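Local coordinates for protein Hcp1 (Flavobacterium johnsoniae, PDB 6BDC) that forms hexameric rings that are thought to stack into the inner tube of the type VI secretion system and probably chaperones secreted effectors, at the interface of chains A and B. Residues are numbered along the deposited sequence; one frame, centred on the assembly and turned at random. Chains: chain A/B, Hcp1.

The interface of chains A and B. Residues chain A 22-25, 37; chain B 58, 91-93.
This is an antiparallel edge-to-edge strand pairing between A:Leu23 and A:Ala24 of one subunit and B:Tyr93 and B:Lys92 of the next. It joins neighbouring subunits of the six-membered Hcp assembly, probably continuing the sheet around the ring. A:Leu23 and B:Tyr93 bond to each other in both directions. A:Leu23 N gives to B:Tyr93 O at 2.9 Å. B:Tyr93 N gives back to A:Leu23 O at 2.9 Å. Two residues further along chain A, A:Gln25 N donates to B:Val91 O at 2.9 Å.

The side chains of A:Leu23 and B:Tyr93 lie alongside each other and head in the same direction. The leucine methyl CD1 lies 4.1 Å from ring atom CD2 of B:Tyr93, beside the ring and somewhat off its plane, rather than stacked over its face. B:Met58, a selenomethionine, covers this face of the strand pair. Its CG is 3.9 Å from A:Leu23 CB. CG is anti to the backbone N (chi1 179°), and a turn at chi2 (73°) brings the selenium SE 3.8 Å from A:Leu23 O. The methyl CE continues toward chain A's loop residues. There CE sits 3.8 Å from A:Gln25 CG, and the two side chains pass one another, running opposite ways. A:Thr37 meets the same methyl tip to tip, CG2 to B:Met58 CE at 4.0 Å. The mainly apolar cover may help shield the backbone bonds from water.

In the fold, strand 18-24 of chain A pairs with strand 88-98 of chain B, with helix 53-60 of chain B supplying B:Met58 and loop residues A:Gln25 and A:Thr37 flanking it.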
ATOM      1  N   ASP A  22     -21.404  -4.516  -6.826  1.00 76.55           N
ATOM      2  CA  ASP A  22     -21.285  -5.497  -5.765  1.00 89.61           C
ATOM      3  C   ASP A  22     -22.476  -5.397  -4.826  1.00 90.96           C
ATOM      4  O   ASP A  22     -23.065  -4.327  -4.650  1.00 79.26           O
ATOM      5  CB  ASP A  22     -19.966  -5.329  -4.986  1.00 95.22           C
ATOM      6  CG  ASP A  22     -19.886  -4.016  -4.247  1.00 96.86           C
ATOM      7  OD1 ASP A  22     -20.379  -3.947  -3.102  1.00 97.52           O
ATOM      8  OD2 ASP A  22     -19.314  -3.055  -4.800  1.00135.36           O
ATOM      9  N   LEU A  23     -22.819  -6.534  -4.231  1.00 78.93           N
ATOM     10  CA  LEU A  23     -23.873  -6.632  -3.237  1.00 89.76           C
ATOM     11  C   LEU A  23     -23.351  -7.414  -2.044  1.00 81.59           C
ATOM     12  O   LEU A  23     -22.506  -8.303  -2.185  1.00 86.91           O
ATOM     13  CB  LEU A  23     -25.128  -7.324  -3.785  1.00 76.89           C
ATOM     14  CG  LEU A  23     -25.716  -6.854  -5.116  1.00 80.23           C
ATOM     15  CD1 LEU A  23     -25.071  -7.568  -6.293  1.00 75.52           C
ATOM     16  CD2 LEU A  23     -27.217  -7.074  -5.130  1.00 84.16           C
ATOM     17  N   ALA A  24     -23.880  -7.096  -0.866  1.00 84.38           N
ATOM     18  CA  ALA A  24     -23.380  -7.719   0.346  1.00 99.46           C
ATOM     19  C   ALA A  24     -24.432  -7.661   1.441  1.00 98.82           C
ATOM     20  O   ALA A  24     -25.202  -6.701   1.542  1.00100.44           O
ATOM     21  CB  ALA A  24     -22.088  -7.043   0.818  1.00 86.59           C
ATOM     22  N   GLN A  25     -24.455  -8.709   2.255  1.00 99.88           N
ATOM     23  CA  GLN A  25     -25.191  -8.729   3.507  1.00105.67           C
ATOM     24  C   GLN A  25     -24.232  -9.092   4.633  1.00115.27           C
ATOM     25  O   GLN A  25     -23.307  -9.886   4.447  1.00117.23           O
ATOM     26  CB  GLN A  25     -26.370  -9.716   3.459  1.00110.24           C
ATOM     27  CG  GLN A  25     -26.133 -10.966   2.628  1.00116.41           C
ATOM     28  CD  GLN A  25     -27.213 -12.014   2.848  1.00129.45           C
ATOM     29  OE1 GLN A  25     -27.833 -12.060   3.910  1.00126.62           O
ATOM     30  NE2 GLN A  25     -27.445 -12.854   1.845  1.00110.01           N
ATOM     31  N   THR A  37     -29.607  -6.174   2.997  1.00116.71           N
ATOM     32  CA  THR A  37     -28.689  -6.304   1.896  1.00103.80           C
ATOM     33  C   THR A  37     -28.463  -4.947   1.295  1.00107.94           C
ATOM     34  O   THR A  37     -29.305  -4.075   1.412  1.00108.88           O
ATOM     35  CB  THR A  37     -29.268  -7.253   0.852  1.00106.38           C
ATOM     36  OG1 THR A  37     -30.020  -8.255   1.525  1.00111.48           O
ATOM     37  CG2 THR A  37     -28.189  -7.921   0.093  1.00100.26           C
TER
HETATM   38  N   MSE B  58     -26.960 -14.562  -5.213  1.00108.64           N
HETATM   39  CA  MSE B  58     -26.772 -13.402  -4.360  1.00104.91           C
HETATM   40  C   MSE B  58     -28.080 -12.644  -4.155  1.00114.27           C
HETATM   41  O   MSE B  58     -28.365 -12.176  -3.055  1.00128.72           O
HETATM   42  CB  MSE B  58     -25.717 -12.464  -4.947  1.00116.43           C
HETATM   43  CG  MSE B  58     -25.482 -11.215  -4.113  1.00 95.71           C
HETATM   44 SE   MSE B  58     -24.500 -11.569  -2.460  1.00101.53          SE
HETATM   45  CE  MSE B  58     -25.748 -10.758  -1.197  1.00 93.70           C
ATOM     46  N   VAL B  91     -23.043 -14.328   0.762  1.00 88.08           N
ATOM     47  CA  VAL B  91     -22.844 -13.222   1.685  1.00 80.40           C
ATOM     48  C   VAL B  91     -22.380 -11.964   0.971  1.00 73.43           C
ATOM     49  O   VAL B  91     -22.882 -10.867   1.242  1.00 77.10           O
ATOM     50  CB  VAL B  91     -21.852 -13.613   2.802  1.00 82.88           C
ATOM     51  CG1 VAL B  91     -21.494 -12.403   3.648  1.00 91.41           C
ATOM     52  CG2 VAL B  91     -22.460 -14.702   3.669  1.00109.87           C
ATOM     53  N   LYS B  92     -21.417 -12.091   0.062  1.00 70.23           N
ATOM     54  CA  LYS B  92     -20.938 -10.963  -0.719  1.00 66.07           C
ATOM     55  C   LYS B  92     -20.717 -11.419  -2.152  1.00 78.13           C
ATOM     56  O   LYS B  92     -20.408 -12.587  -2.407  1.00 67.95           O
ATOM     57  CB  LYS B  92     -19.642 -10.371  -0.151  1.00 59.33           C
ATOM     58  N   TYR B  93     -20.866 -10.479  -3.084  1.00 64.98           N
ATOM     59  CA  TYR B  93     -20.732 -10.768  -4.505  1.00 69.69           C
ATOM     60  C   TYR B  93     -20.272  -9.506  -5.216  1.00 69.96           C
ATOM     61  O   TYR B  93     -20.689  -8.404  -4.857  1.00 78.85           O
ATOM     62  CB  TYR B  93     -22.057 -11.261  -5.104  1.00 76.79           C
ATOM     63  CG  TYR B  93     -22.038 -11.473  -6.602  1.00 81.89           C
ATOM     64  CD1 TYR B  93     -21.689 -12.702  -7.142  1.00 81.29           C
ATOM     65  CD2 TYR B  93     -22.377 -10.447  -7.475  1.00 74.64           C
ATOM     66  CE1 TYR B  93     -21.674 -12.907  -8.513  1.00 83.51           C
ATOM     67  CE2 TYR B  93     -22.365 -10.639  -8.847  1.00 76.33           C
ATOM     68  CZ  TYR B  93     -22.013 -11.870  -9.362  1.00 84.15           C
ATOM     69  OH  TYR B  93     -21.997 -12.067 -10.726  1.00 79.08           O
TER